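Local coordinates for protein endoglucanase FnCel5A (Fervidobacterium nodosum, PDB 3NCO) that probably hydrolyses internal beta-1,4-glucosidic bonds of cellulose, as a family 5 glycoside hydrolase with a TIM-barrel fold, at residues Arg53-Val58 and Lys307-Pro312; Phe210-Ala215 and Ala297-Tyr302; Glu164-Asn169 and Val193-Ile198; Phe139-Glu144 and Pro159-Glu164. One frame throughout, in Å; residues are numbered along the deposited sequence.

Interaction 1. Residues Arg53-Val58 and Lys307-Pro312; sequences RGFDSV and KTWIEP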
loop_
_atom_site.group_PDB
_atom_site.type_symbol
_atom_site.label_atom_id
_atom_site.label_comp_id
_atom_site.label_asym_id
_atom_site.label_seq_id
_atom_site.Cartn_x
_atom_site.Cartn_y
_atom_site.Cartn_z
ATOM N N ARG A 53 12.936 13.169 -7.000
ATOM C CA ARG A 53 12.552 13.873 -5.767
ATOM C C ARG A 53 13.151 13.223 -4.531
ATOM O O ARG A 53 13.322 13.900 -3.489
ATOM C CB ARG A 53 11.025 14.015 -5.661
ATOM C CG ARG A 53 10.545 14.782 -4.430
ATOM C CD ARG A 53 11.103 16.245 -4.406
ATOM N NE ARG A 53 10.652 17.007 -3.239
ATOM C CZ ARG A 53 11.236 16.933 -2.037
ATOM N NH1 ARG A 53 12.294 16.139 -1.859
ATOM N NH2 ARG A 53 10.760 17.644 -1.005
ATOM N N GLY A 54 13.487 11.933 -4.657
ATOM C CA GLY A 54 14.236 11.244 -3.618
ATOM C C GLY A 54 13.474 10.115 -2.925
ATOM O O GLY A 54 13.962 9.561 -1.952
ATOM N N PHE A 55 12.286 9.758 -3.447
ATOM C CA PHE A 55 11.579 8.558 -2.949
ATOM C C PHE A 55 12.395 7.301 -3.288
ATOM O O PHE A 55 13.132 7.304 -4.294
ATOM C CB PHE A 55 10.168 8.471 -3.563
ATOM C CG PHE A 55 9.250 9.552 -3.045
ATOM C CD1 PHE A 55 8.648 9.419 -1.806
ATOM C CD2 PHE A 55 9.035 10.717 -3.774
ATOM C CE1 PHE A 55 7.793 10.411 -1.291
ATOM C CE2 PHE A 55 8.252 11.752 -3.269
ATOM C CZ PHE A 55 7.584 11.585 -2.031
ATOM N N ASP A 56 12.272 6.261 -2.443
ATOM C CA ASP A 56 12.976 5.000 -2.697
ATOM C C ASP A 56 12.146 3.969 -3.433
ATOM O O ASP A 56 12.709 3.053 -4.033
ATOM C CB ASP A 56 13.435 4.374 -1.375
ATOM C CG ASP A 56 14.284 5.312 -0.542
ATOM O OD1 ASP A 56 15.374 5.714 -0.989
ATOM O OD2 ASP A 56 13.806 5.665 0.566
ATOM N N SER A 57 10.824 4.096 -3.353
ATOM C CA SER A 57 9.970 3.000 -3.828
ATOM C C SER A 57 8.597 3.524 -4.220
ATOM O O SER A 57 8.217 4.654 -3.855
ATOM C CB SER A 57 9.835 1.955 -2.718
ATOM O OG SER A 57 9.141 2.523 -1.619
ATOM N N VAL A 58 7.903 2.708 -4.997
ATOM C CA VAL A 58 6.549 3.054 -5.404
ATOM C C VAL A 58 5.656 1.857 -5.182
ATOM O O VAL A 58 6.031 0.721 -5.467
ATOM C CB VAL A 58 6.524 3.467 -6.942
ATOM C CG1 VAL A 58 7.112 2.418 -7.866
ATOM C CG2 VAL A 58 5.197 4.011 -7.376
ATOM N N LYS A 307 3.365 20.719 -12.852
ATOM C CA LYS A 307 4.503 19.800 -12.911
ATOM C C LYS A 307 5.516 20.142 -11.805
ATOM O O LYS A 307 6.747 20.186 -12.031
ATOM C CB LYS A 307 5.147 19.813 -14.314
ATOM C CG LYS A 307 4.115 19.573 -15.437
ATOM C CD LYS A 307 4.794 19.603 -16.831
ATOM C CE LYS A 307 5.312 18.187 -17.148
ATOM N NZ LYS A 307 4.297 17.323 -17.897
ATOM N N THR A 308 4.971 20.351 -10.601
ATOM C CA THR A 308 5.774 20.663 -9.414
ATOM C C THR A 308 5.224 19.958 -8.189
ATOM O O THR A 308 4.022 19.694 -8.092
ATOM C CB THR A 308 5.791 22.187 -9.137
ATOM O OG1 THR A 308 4.444 22.655 -8.940
ATOM C CG2 THR A 308 6.418 22.932 -10.322
ATOM N N TRP A 309 6.116 19.684 -7.251
ATOM C CA TRP A 309 5.698 19.143 -5.951
ATOM C C TRP A 309 5.096 20.218 -5.031
ATOM O O TRP A 309 5.566 21.365 -5.016
ATOM C CB TRP A 309 6.895 18.514 -5.250
ATOM C CG TRP A 309 7.459 17.339 -6.005
ATOM C CD1 TRP A 309 8.490 17.364 -6.930
ATOM C CD2 TRP A 309 7.046 15.980 -5.899
ATOM N NE1 TRP A 309 8.711 16.082 -7.403
ATOM C CE2 TRP A 309 7.845 15.221 -6.785
ATOM C CE3 TRP A 309 6.077 15.323 -5.133
ATOM C CZ2 TRP A 309 7.692 13.833 -6.935
ATOM C CZ3 TRP A 309 5.906 13.951 -5.297
ATOM C CH2 TRP A 309 6.730 13.214 -6.168
ATOM N N ILE A 310 4.029 19.853 -4.328
ATOM C CA ILE A 310 3.422 20.704 -3.328
ATOM C C ILE A 310 4.343 20.677 -2.126
ATOM O O ILE A 310 4.693 19.608 -1.615
ATOM C CB ILE A 310 2.004 20.199 -2.951
ATOM C CG1 ILE A 310 1.114 20.223 -4.206
ATOM C CG2 ILE A 310 1.370 21.054 -1.813
ATOM C CD1 ILE A 310 -0.083 19.270 -4.103
ATOM N N GLU A 311 4.778 21.867 -1.714
ATOM C CA GLU A 311 5.719 21.998 -0.611
ATOM C C GLU A 311 5.144 22.965 0.420
ATOM O O GLU A 311 4.489 23.948 0.054
ATOM C CB GLU A 311 7.059 22.578 -1.109
ATOM C CG GLU A 311 7.881 21.645 -1.983
ATOM C CD GLU A 311 8.411 20.405 -1.259
ATOM O OE1 GLU A 311 8.244 20.306 -0.027
ATOM O OE2 GLU A 311 9.004 19.531 -1.934
ATOM N N PRO A 312 5.441 22.728 1.707
ATOM C CA PRO A 312 6.281 21.650 2.254
ATOM C C PRO A 312 5.604 20.296 2.510
ATOM O O PRO A 312 6.221 19.424 3.150
ATOM C CB PRO A 312 6.772 22.248 3.583
ATOM C CG PRO A 312 5.627 23.110 4.023
ATOM C CD PRO A 312 4.993 23.657 2.764
#

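Interaction 2. Residues Phe210-Ala215 and Ala297-Tyr302; sequences FTHQGA and AGFGLY. With PO4 (phosphate ion), chain F.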
loop_
_atom_site.group_PDB
_atom_site.type_symbol
_atom_site.label_atom_id
_atom_site.label_comp_id
_atom_site.label_asym_id
_atom_site.label_seq_id
_atom_site.Cartn_x
_atom_site.Cartn_y
_atom_site.Cartn_z
ATOM N N PHE A 210 -10.161 13.701 10.830
ATOM C CA PHE A 210 -9.225 14.686 10.299
ATOM C C PHE A 210 -8.777 14.335 8.880
ATOM O O PHE A 210 -8.863 15.167 7.967
ATOM C CB PHE A 210 -7.997 14.899 11.195
ATOM C CG PHE A 210 -6.939 15.748 10.526
ATOM C CD1 PHE A 210 -7.150 17.121 10.334
ATOM C CD2 PHE A 210 -5.795 15.180 9.992
ATOM C CE1 PHE A 210 -6.222 17.894 9.656
ATOM C CE2 PHE A 210 -4.852 15.937 9.297
ATOM C CZ PHE A 210 -5.057 17.297 9.133
ATOM N N THR A 211 -8.294 13.101 8.669
ATOM C CA THR A 211 -7.685 12.794 7.376
ATOM C C THR A 211 -8.749 12.645 6.284
ATOM O O THR A 211 -8.434 12.760 5.086
ATOM C CB THR A 211 -6.892 11.477 7.417
ATOM O OG1 THR A 211 -7.803 10.386 7.684
ATOM C CG2 THR A 211 -5.712 11.558 8.471
ATOM N N HIS A 212 -10.004 12.375 6.681
ATOM C CA HIS A 212 -11.047 12.169 5.661
ATOM C C HIS A 212 -12.153 13.202 5.740
ATOM O O HIS A 212 -13.221 12.989 5.154
ATOM C CB HIS A 212 -11.636 10.744 5.716
ATOM C CG HIS A 212 -10.681 9.704 5.269
ATOM N ND1 HIS A 212 -10.899 8.894 4.166
ATOM C CD2 HIS A 212 -9.454 9.384 5.744
ATOM C CE1 HIS A 212 -9.842 8.111 3.992
ATOM N NE2 HIS A 212 -8.955 8.386 4.935
ATOM N N GLN A 213 -11.905 14.342 6.402
ATOM C CA GLN A 213 -12.932 15.397 6.434
ATOM C C GLN A 213 -13.242 15.839 5.008
ATOM O O GLN A 213 -12.341 15.979 4.145
ATOM C CB GLN A 213 -12.486 16.575 7.281
ATOM C CG GLN A 213 -11.281 17.295 6.717
ATOM C CD GLN A 213 -10.756 18.310 7.712
ATOM O OE1 GLN A 213 -11.374 19.356 7.921
ATOM N NE2 GLN A 213 -9.645 17.977 8.390
ATOM N N GLY A 214 -14.529 16.002 4.742
ATOM C CA GLY A 214 -14.958 16.469 3.419
ATOM C C GLY A 214 -14.898 15.458 2.273
ATOM O O GLY A 214 -15.351 15.768 1.153
ATOM N N ALA A 215 -14.365 14.269 2.514
ATOM C CA ALA A 215 -14.292 13.217 1.497
ATOM C C ALA A 215 -15.720 12.715 1.223
ATOM O O ALA A 215 -16.371 12.116 2.108
ATOM C CB ALA A 215 -13.395 12.107 1.957
ATOM N N ALA A 297 -4.045 13.316 -7.490
ATOM C CA ALA A 297 -5.442 13.236 -7.043
ATOM C C ALA A 297 -5.629 13.867 -5.637
ATOM O O ALA A 297 -4.832 14.739 -5.236
ATOM C CB ALA A 297 -6.005 11.796 -7.132
ATOM N N GLY A 298 -6.714 13.495 -4.936
ATOM C CA GLY A 298 -7.185 14.243 -3.732
ATOM C C GLY A 298 -6.254 14.307 -2.537
ATOM O O GLY A 298 -6.367 15.235 -1.709
ATOM N N PHE A 299 -5.355 13.320 -2.423
ATOM C CA PHE A 299 -4.357 13.316 -1.334
ATOM C C PHE A 299 -2.958 13.677 -1.902
ATOM O O PHE A 299 -1.936 13.470 -1.227
ATOM C CB PHE A 299 -4.221 11.926 -0.675
ATOM C CG PHE A 299 -5.449 11.485 0.112
ATOM C CD1 PHE A 299 -5.440 11.422 1.519
ATOM C CD2 PHE A 299 -6.576 11.052 -0.574
ATOM C CE1 PHE A 299 -6.569 10.985 2.229
ATOM C CE2 PHE A 299 -7.679 10.604 0.104
ATOM C CZ PHE A 299 -7.677 10.577 1.525
ATOM N N GLY A 300 -2.914 14.218 -3.104
ATOM C CA GLY A 300 -1.680 14.225 -3.933
ATOM C C GLY A 300 -0.549 15.122 -3.491
ATOM O O GLY A 300 -0.782 16.236 -2.980
ATOM N N LEU A 301 0.684 14.650 -3.689
ATOM C CA LEU A 301 1.877 15.494 -3.479
ATOM C C LEU A 301 2.326 16.259 -4.705
ATOM O O LEU A 301 3.034 17.290 -4.583
ATOM C CB LEU A 301 3.091 14.654 -3.001
ATOM C CG LEU A 301 2.907 13.904 -1.668
ATOM C CD1 LEU A 301 4.168 13.158 -1.259
ATOM C CD2 LEU A 301 2.521 14.903 -0.573
ATOM N N TYR A 302 1.962 15.739 -5.875
ATOM C CA TYR A 302 2.476 16.293 -7.110
ATOM C C TYR A 302 1.361 16.962 -7.881
ATOM O O TYR A 302 0.339 16.321 -8.173
ATOM C CB TYR A 302 3.072 15.180 -7.931
ATOM C CG TYR A 302 3.762 15.650 -9.185
ATOM C CD1 TYR A 302 5.032 16.262 -9.130
ATOM C CD2 TYR A 302 3.166 15.481 -10.437
ATOM C CE1 TYR A 302 5.687 16.689 -10.315
ATOM C CE2 TYR A 302 3.827 15.870 -11.622
ATOM C CZ TYR A 302 5.064 16.447 -11.563
ATOM O OH TYR A 302 5.643 16.814 -12.725
HETATM P P PO4 F . -3.114 16.733 -8.799
HETATM O O1 PO4 F . -3.504 18.118 -8.257
HETATM O O2 PO4 F . -2.153 16.102 -7.770
HETATM O O3 PO4 F . -4.354 15.831 -8.892
HETATM O O4 PO4 F . -2.361 16.949 -10.110
#

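Interaction 3. Residues Glu164-Asn169 and Val193-Ile198; sequences EIRKTN and VDDKNI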
loop_
_atom_site.group_PDB
_atom_site.type_symbol
_atom_site.label_atom_id
_atom_site.label_comp_id
_atom_site.label_asym_id
_atom_site.label_seq_id
_atom_site.Cartn_x
_atom_site.Cartn_y
_atom_site.Cartn_z
ATOM N N GLU A 164 0.797 -20.521 -3.809
ATOM C CA GLU A 164 0.905 -20.455 -5.270
ATOM C C GLU A 164 2.022 -19.508 -5.698
ATOM O O GLU A 164 2.769 -19.789 -6.639
ATOM C CB GLU A 164 -0.418 -20.009 -5.886
ATOM C CG GLU A 164 -1.463 -21.139 -5.843
ATOM C CD GLU A 164 -1.060 -22.329 -6.701
ATOM O OE1 GLU A 164 -0.347 -22.162 -7.712
ATOM O OE2 GLU A 164 -1.465 -23.449 -6.353
ATOM N N ILE A 165 2.150 -18.377 -5.013
ATOM C CA ILE A 165 3.270 -17.484 -5.322
ATOM C C ILE A 165 4.611 -18.198 -5.157
ATOM O O ILE A 165 5.511 -18.073 -6.021
ATOM C CB ILE A 165 3.225 -16.207 -4.422
ATOM C CG1 ILE A 165 1.995 -15.335 -4.779
ATOM C CG2 ILE A 165 4.567 -15.403 -4.484
ATOM C CD1 ILE A 165 1.713 -14.160 -3.792
ATOM N N ARG A 166 4.757 -18.916 -4.045
ATOM C CA ARG A 166 6.047 -19.524 -3.693
ATOM C C ARG A 166 6.503 -20.626 -4.653
ATOM O O ARG A 166 7.689 -20.961 -4.664
ATOM C CB ARG A 166 6.021 -19.992 -2.229
ATOM C CG ARG A 166 6.051 -18.843 -1.276
ATOM C CD ARG A 166 7.432 -18.446 -0.933
ATOM N NE ARG A 166 7.452 -17.276 -0.036
ATOM C CZ ARG A 166 7.741 -16.031 -0.397
ATOM N NH1 ARG A 166 8.043 -15.695 -1.631
ATOM N NH2 ARG A 166 7.717 -15.110 0.531
ATOM N N LYS A 167 5.572 -21.168 -5.442
ATOM C CA LYS A 167 5.882 -22.230 -6.400
ATOM C C LYS A 167 6.875 -21.714 -7.460
ATOM O O LYS A 167 7.784 -22.432 -7.873
ATOM C CB LYS A 167 4.606 -22.758 -7.081
ATOM C CG LYS A 167 3.806 -23.694 -6.202
ATOM C CD LYS A 167 2.613 -24.257 -6.931
ATOM C CE LYS A 167 1.795 -25.138 -6.007
ATOM N NZ LYS A 167 0.589 -25.616 -6.758
ATOM N N THR A 168 6.677 -20.469 -7.887
ATOM C CA THR A 168 7.496 -19.847 -8.919
ATOM C C THR A 168 8.453 -18.756 -8.377
ATOM O O THR A 168 9.425 -18.406 -9.035
ATOM C CB THR A 168 6.605 -19.190 -10.003
ATOM O OG1 THR A 168 5.633 -18.341 -9.389
ATOM C CG2 THR A 168 5.902 -20.255 -10.866
ATOM N N ASN A 169 8.161 -18.237 -7.180
ATOM C CA ASN A 169 8.932 -17.150 -6.550
ATOM C C ASN A 169 9.255 -17.568 -5.103
ATOM O O ASN A 169 8.574 -17.149 -4.138
ATOM C CB ASN A 169 8.110 -15.847 -6.521
ATOM C CG ASN A 169 7.856 -15.272 -7.900
ATOM O OD1 ASN A 169 8.511 -14.325 -8.311
ATOM N ND2 ASN A 169 6.911 -15.860 -8.626
ATOM N N VAL A 193 2.604 -16.958 9.112
ATOM C CA VAL A 193 2.998 -18.297 8.680
ATOM C C VAL A 193 4.516 -18.330 8.788
ATOM O O VAL A 193 5.144 -17.288 8.965
ATOM C CB VAL A 193 2.556 -18.578 7.237
ATOM C CG1 VAL A 193 1.004 -18.650 7.185
ATOM C CG2 VAL A 193 3.081 -17.545 6.314
ATOM N N ASP A 194 5.082 -19.520 8.729
ATOM C CA ASP A 194 6.521 -19.652 8.863
ATOM C C ASP A 194 7.155 -19.379 7.523
ATOM O O ASP A 194 7.452 -20.316 6.770
ATOM C CB ASP A 194 6.860 -21.077 9.312
ATOM C CG ASP A 194 8.314 -21.198 9.794
ATOM O OD1 ASP A 194 9.029 -20.163 9.923
ATOM O OD2 ASP A 194 8.731 -22.328 10.042
ATOM N N ASP A 195 7.351 -18.110 7.206
ATOM C CA ASP A 195 7.959 -17.727 5.932
ATOM C C ASP A 195 8.848 -16.563 6.306
ATOM O O ASP A 195 8.375 -15.583 6.927
ATOM C CB ASP A 195 6.861 -17.300 4.932
ATOM C CG ASP A 195 7.403 -17.066 3.500
ATOM O OD1 ASP A 195 8.268 -16.212 3.286
ATOM O OD2 ASP A 195 6.967 -17.750 2.559
ATOM N N LYS A 196 10.108 -16.664 5.884
ATOM C CA LYS A 196 11.127 -15.646 6.177
ATOM C C LYS A 196 11.173 -14.472 5.227
ATOM O O LYS A 196 11.977 -13.559 5.423
ATOM C CB LYS A 196 12.531 -16.267 6.257
ATOM C CG LYS A 196 12.729 -17.300 7.376
ATOM C CD LYS A 196 11.806 -17.064 8.594
ATOM C CE LYS A 196 12.170 -17.996 9.731
ATOM N NZ LYS A 196 13.566 -17.723 10.189
ATOM N N ASN A 197 10.319 -14.477 4.207
ATOM C CA ASN A 197 10.347 -13.388 3.266
ATOM C C ASN A 197 9.000 -12.706 3.207
ATOM O O ASN A 197 8.502 -12.413 2.107
ATOM C CB ASN A 197 10.814 -13.890 1.880
ATOM C CG ASN A 197 12.284 -14.269 1.894
ATOM O OD1 ASN A 197 12.635 -15.439 1.773
ATOM N ND2 ASN A 197 13.143 -13.262 2.060
ATOM N N ILE A 198 8.383 -12.460 4.378
ATOM C CA ILE A 198 7.154 -11.664 4.434
ATOM C C ILE A 198 7.373 -10.335 5.199
ATOM O O ILE A 198 8.247 -10.251 6.067
ATOM C CB ILE A 198 5.935 -12.438 5.003
ATOM C CG1 ILE A 198 6.216 -12.986 6.404
ATOM C CG2 ILE A 198 5.534 -13.570 4.028
ATOM C CD1 ILE A 198 4.859 -13.391 7.178
#

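Interaction 4. Residues Phe139-Glu144 and Pro159-Glu164; sequences FEIFNE and PKVLGE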
loop_
_atom_site.group_PDB
_atom_site.type_symbol
_atom_site.label_atom_id
_atom_site.label_comp_id
_atom_site.label_asym_id
_atom_site.label_seq_id
_atom_site.Cartn_x
_atom_site.Cartn_y
_atom_site.Cartn_z
ATOM N N PHE A 139 5.759 -8.467 -4.038
ATOM C CA PHE A 139 4.329 -8.700 -4.252
ATOM C C PHE A 139 3.548 -8.332 -2.995
ATOM O O PHE A 139 4.117 -8.354 -1.896
ATOM C CB PHE A 139 4.060 -10.184 -4.495
ATOM C CG PHE A 139 4.660 -10.703 -5.775
ATOM C CD1 PHE A 139 5.045 -9.787 -6.759
ATOM C CD2 PHE A 139 4.780 -12.102 -6.027
ATOM C CE1 PHE A 139 5.598 -10.197 -7.944
ATOM C CE2 PHE A 139 5.315 -12.562 -7.244
ATOM C CZ PHE A 139 5.711 -11.611 -8.229
ATOM N N GLU A 140 2.258 -8.009 -3.132
ATOM C CA GLU A 140 1.425 -7.683 -1.986
ATOM C C GLU A 140 0.046 -8.299 -2.210
ATOM O O GLU A 140 -0.694 -7.788 -3.039
ATOM C CB GLU A 140 1.313 -6.166 -1.859
ATOM C CG GLU A 140 0.392 -5.794 -0.667
ATOM C CD GLU A 140 0.196 -4.305 -0.441
ATOM O OE1 GLU A 140 0.707 -3.516 -1.263
ATOM O OE2 GLU A 140 -0.472 -3.934 0.525
ATOM N N ILE A 141 -0.253 -9.411 -1.530
ATOM C CA ILE A 141 -1.398 -10.257 -1.883
ATOM C C ILE A 141 -2.723 -9.525 -2.060
ATOM O O ILE A 141 -3.393 -9.676 -3.092
ATOM C CB ILE A 141 -1.585 -11.368 -0.850
ATOM C CG1 ILE A 141 -0.393 -12.311 -1.023
ATOM C CG2 ILE A 141 -2.864 -12.206 -1.164
ATOM C CD1 ILE A 141 -0.265 -13.338 0.134
ATOM N N PHE A 142 -3.083 -8.698 -1.067
ATOM C CA PHE A 142 -4.354 -7.971 -1.145
ATOM C C PHE A 142 -4.351 -6.715 -0.292
ATOM O O PHE A 142 -3.858 -6.718 0.836
ATOM C CB PHE A 142 -5.554 -8.869 -0.814
ATOM C CG PHE A 142 -6.869 -8.277 -1.202
ATOM C CD1 PHE A 142 -7.174 -7.974 -2.550
ATOM C CD2 PHE A 142 -7.789 -7.959 -0.209
ATOM C CE1 PHE A 142 -8.398 -7.363 -2.880
ATOM C CE2 PHE A 142 -9.027 -7.397 -0.529
ATOM C CZ PHE A 142 -9.333 -7.095 -1.848
ATOM N N ASN A 143 -4.961 -5.664 -0.825
ATOM C CA ASN A 143 -5.093 -4.398 -0.109
ATOM C C ASN A 143 -6.285 -4.423 0.833
ATOM O O ASN A 143 -7.411 -4.674 0.437
ATOM C CB ASN A 143 -5.344 -3.323 -1.167
ATOM C CG ASN A 143 -5.551 -1.958 -0.573
ATOM O OD1 ASN A 143 -6.662 -1.386 -0.647
ATOM N ND2 ASN A 143 -4.564 -1.474 0.036
ATOM N N GLU A 144 -6.010 -4.119 2.110
ATOM C CA GLU A 144 -7.134 -3.902 3.063
ATOM C C GLU A 144 -8.219 -4.993 3.045
ATOM O O GLU A 144 -9.332 -4.759 2.607
ATOM C CB GLU A 144 -7.763 -2.529 2.805
ATOM C CG GLU A 144 -6.809 -1.429 3.181
ATOM C CD GLU A 144 -7.388 -0.061 3.033
ATOM O OE1 GLU A 144 -8.538 0.075 2.572
ATOM O OE2 GLU A 144 -6.703 0.923 3.314
ATOM N N PRO A 159 -2.505 -17.549 3.093
ATOM C CA PRO A 159 -1.500 -18.617 2.896
ATOM C C PRO A 159 -1.745 -19.446 1.657
ATOM O O PRO A 159 -0.758 -19.951 1.111
ATOM C CB PRO A 159 -1.610 -19.472 4.182
ATOM C CG PRO A 159 -2.231 -18.510 5.215
ATOM C CD PRO A 159 -3.253 -17.766 4.355
ATOM N N LYS A 160 -3.001 -19.596 1.200
ATOM C CA LYS A 160 -3.212 -20.344 -0.048
ATOM C C LYS A 160 -2.622 -19.568 -1.210
ATOM O O LYS A 160 -1.943 -20.140 -2.103
ATOM C CB LYS A 160 -4.688 -20.580 -0.275
ATOM C CG LYS A 160 -5.297 -21.416 0.865
ATOM C CD LYS A 160 -6.773 -21.653 0.644
ATOM C CE LYS A 160 -7.349 -22.431 1.835
ATOM N NZ LYS A 160 -8.839 -22.457 1.779
ATOM N N VAL A 161 -2.806 -18.240 -1.163
ATOM C CA VAL A 161 -2.266 -17.420 -2.249
ATOM C C VAL A 161 -0.739 -17.508 -2.199
ATOM O O VAL A 161 -0.080 -17.724 -3.228
ATOM C CB VAL A 161 -2.738 -15.953 -2.150
ATOM C CG1 VAL A 161 -2.140 -15.218 -3.313
ATOM C CG2 VAL A 161 -4.252 -15.905 -2.252
ATOM N N LEU A 162 -0.194 -17.335 -0.990
ATOM C CA LEU A 162 1.265 -17.377 -0.780
ATOM C C LEU A 162 1.864 -18.692 -1.305
ATOM O O LEU A 162 2.911 -18.681 -1.974
ATOM C CB LEU A 162 1.589 -17.244 0.703
ATOM C CG LEU A 162 3.079 -17.148 1.085
ATOM C CD1 LEU A 162 3.755 -15.962 0.364
ATOM C CD2 LEU A 162 3.157 -16.999 2.596
ATOM N N GLY A 163 1.169 -19.806 -1.052
ATOM C CA GLY A 163 1.578 -21.115 -1.579
ATOM C C GLY A 163 1.754 -21.118 -3.089
ATOM O O GLY A 163 2.772 -21.650 -3.630
ATOM N N GLU A 164 0.797 -20.521 -3.809
ATOM C CA GLU A 164 0.905 -20.455 -5.270
ATOM C C GLU A 164 2.022 -19.508 -5.698
ATOM O O GLU A 164 2.769 -19.789 -6.639
ATOM C CB GLU A 164 -0.418 -20.009 -5.886
ATOM C CG GLU A 164 -1.463 -21.139 -5.843
ATOM C CD GLU A 164 -1.060 -22.329 -6.701
ATOM O OE1 GLU A 164 -0.347 -22.162 -7.712
ATOM O OE2 GLU A 164 -1.465 -23.449 -6.353
#

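Interaction 1. Residues Arg53-Val58 and Lys307-Pro312
A salt bridge beside an aromatic packing contact joins Arg53, Phe55, Trp309 and Glu311, tying the turn that leads into barrel strand 57-60 to the C-terminal part of the chain. The aliphatic part of Arg53 lies over one face of the Trp309 indole: CG sits 3.8 Å from the centroid of the five-membered ring, a CH-pi contact, and CB comes within 3.6 Å of Trp309 NE1. The bend of the arginine at chi2 (60°) carries the guanidinium past the indole, its plane almost perpendicular to the ring, and on to the carboxylate. There Arg53 NH2 donates to Glu311 OE2 over 2.7 Å, on the syn side of the oxygen, and NE adds a weak bond to the same atom. Residues 53-58 run through an alpha-to-beta connection of the TIM barrel: helix 44-53 ends in a Schellman motif with Gly54 at positive phi, and strand 57-60 follows. Phe55 meets the far end of the indole obliquely, its CE2 3.6 Å from Trp309 CH2 and the planes 38° apart. An alanine in place of Trp309 would probably leave the arginine chain without the face it lies on and a gap beside Phe55 CE2. Helix 313-318 supplies further anchors, Thr315 bonding Glu311 OE1 and Leu318 touching Arg53 and Phe55, while Lys320 OXT forms a second salt bridge with Arg53 NH1.

Interaction 2. Residues Phe210-Ala215 and Ala297-Tyr302
Phe299 turns its edge toward a face of the His212 imidazole, with CZ over that face and offset toward the rim. The planes stand 61° apart with centroids separated by 5.7 Å, an edge-to-face pair between two buried rings. Beside it, Phe299 CE1 packs at 3.8 Å against the carbonyl oxygen Thr211 O. The phenylalanine reaches both because its CG is anti to its own carbonyl carbon (chi1 -68°), sending the ring out from the loop toward residues 211 and 212. A second layer holds the two rings: Phe208 stacks on His212 and Tyr205 meets it edge-to-face, while Trp293 forms an edge-to-face pair with Phe299. The backbones are fixed as well. Phe299 N donates to Glu294 OE2, and Phe299 O is bonded to Tyr292 OH. A type II turn from His212 to Ala215 is closed by Ala215 N to His212 O at 3.1 Å. In the other loop Gly300 N bonds to Ala297 O, and Ala297 N donates at 2.9 Å to O3 of a phosphate ion, probably from the crystallisation liquor, which Arg304 also binds. The contact thus joins two beta-to-alpha loops at the C-terminal ends of TIM-barrel strands 198-204 and 289-292, the side on which family 5 enzymes carry their active-site cleft.

Interaction 3. Residues Glu164-Asn169 and Val193-Ile198
The guanidinium of Arg166 is engaged along its edge, with Asp195 OD2, the carbonyl of Asn197 and the carbonyl of Asn169 all near its plane, and Ile198 CG2 approaching obliquely. The grip on Asp195 is side-on and uses two nitrogens, one for each carboxylate oxygen. Arg166 NE points at the syn lone pair of Asp195 OD2 over 2.7 Å, an almost straight bond of 176°. Arg166 NH2 reaches Asp195 OD1 at 3.0 Å, tilted from both planes, as the two flat groups are twisted by 33°. The same NH2 makes a weak bond to Asn197 O, while Arg166 NH1 donates to Asn169 O at 2.9 Å, in the guanidinium plane. The bend at chi2 (-89°) sets the guanidinium between the two segments, NE and NH2 to the loop and NH1 back to Asn169 O. Asp195 is itself fixed by an Asx turn, since its OD1 also accepts from Asn197 N over 2.8 Å, nearly along the C-O axis; two donors share this oxygen and fix the rotation of the carboxylate, and the adjacent guanidinium charge would probably favour its ionised form. Arg166 NH1 has a further acceptor in Arg172 O, and Leu162 of the same helix touches Asp195. The contact thus pins the C-terminal end of helix 151-168 to the loop that enters barrel strand 198-204, with helix 112-130 packing on Ile165 and Thr168 and Phe139 of strand 137-140 touching Ile165 and Asn169.

Interaction 4. Residues Phe139-Glu144 and Pro159-Glu164
Residues 139-144 come nearest to helix 151-168 at Ile141 and Val161, with CA atoms 7.2 Å apart. The two side chains slide past each other in opposite directions, branch against branch: Ile141 CG2 lies 3.8 Å from Val161 CG1 and 3.9 Å from Val161 CB. With its CG1 anti to the carbonyl carbon (chi1 -69°), Ile141 extends the other branch to the next residue of the helix, and CD1 stops 4.4 Å from Leu162 CB. Val120 and Trp123 of helix 112-130 also touch Val161, and Val174 of the neighbouring strand touches both Ile141 and Leu162. An alanine at Ile141 would probably open a gap between barrel and helix, leaving Val161 CG1 and Leu162 CB without their partner methyls. No hydrogen bond crosses between the two segments, so this strand-to-helix joint of a beta-alpha-beta unit rests on buried apolar contacts, while the Ile141 carbonyl is bonded to Trp123 NE1 of helix 112-130.

From the N terminus, residues 53-58 open the widest loop, which interaction 1 closes only at 307-312, so the other three contacts nest inside it. Interaction 4 closes first, spanning the short connection from strand 137-140 to helix 151-168. Interaction 3 follows in series, sharing Glu164 and that helix, and ties the helix onward to the approach of strand 198-204; the two touch through Ile165 and Phe139. Interaction 2 comes last of the nested three, joining the loops after strands 198-204 and 289-292. It adjoins interaction 1, where Ile310 N probably bonds to Leu301 O. Interactions 3 and 4 lie on the opposite side of the chain's centre from interactions 1 and 2.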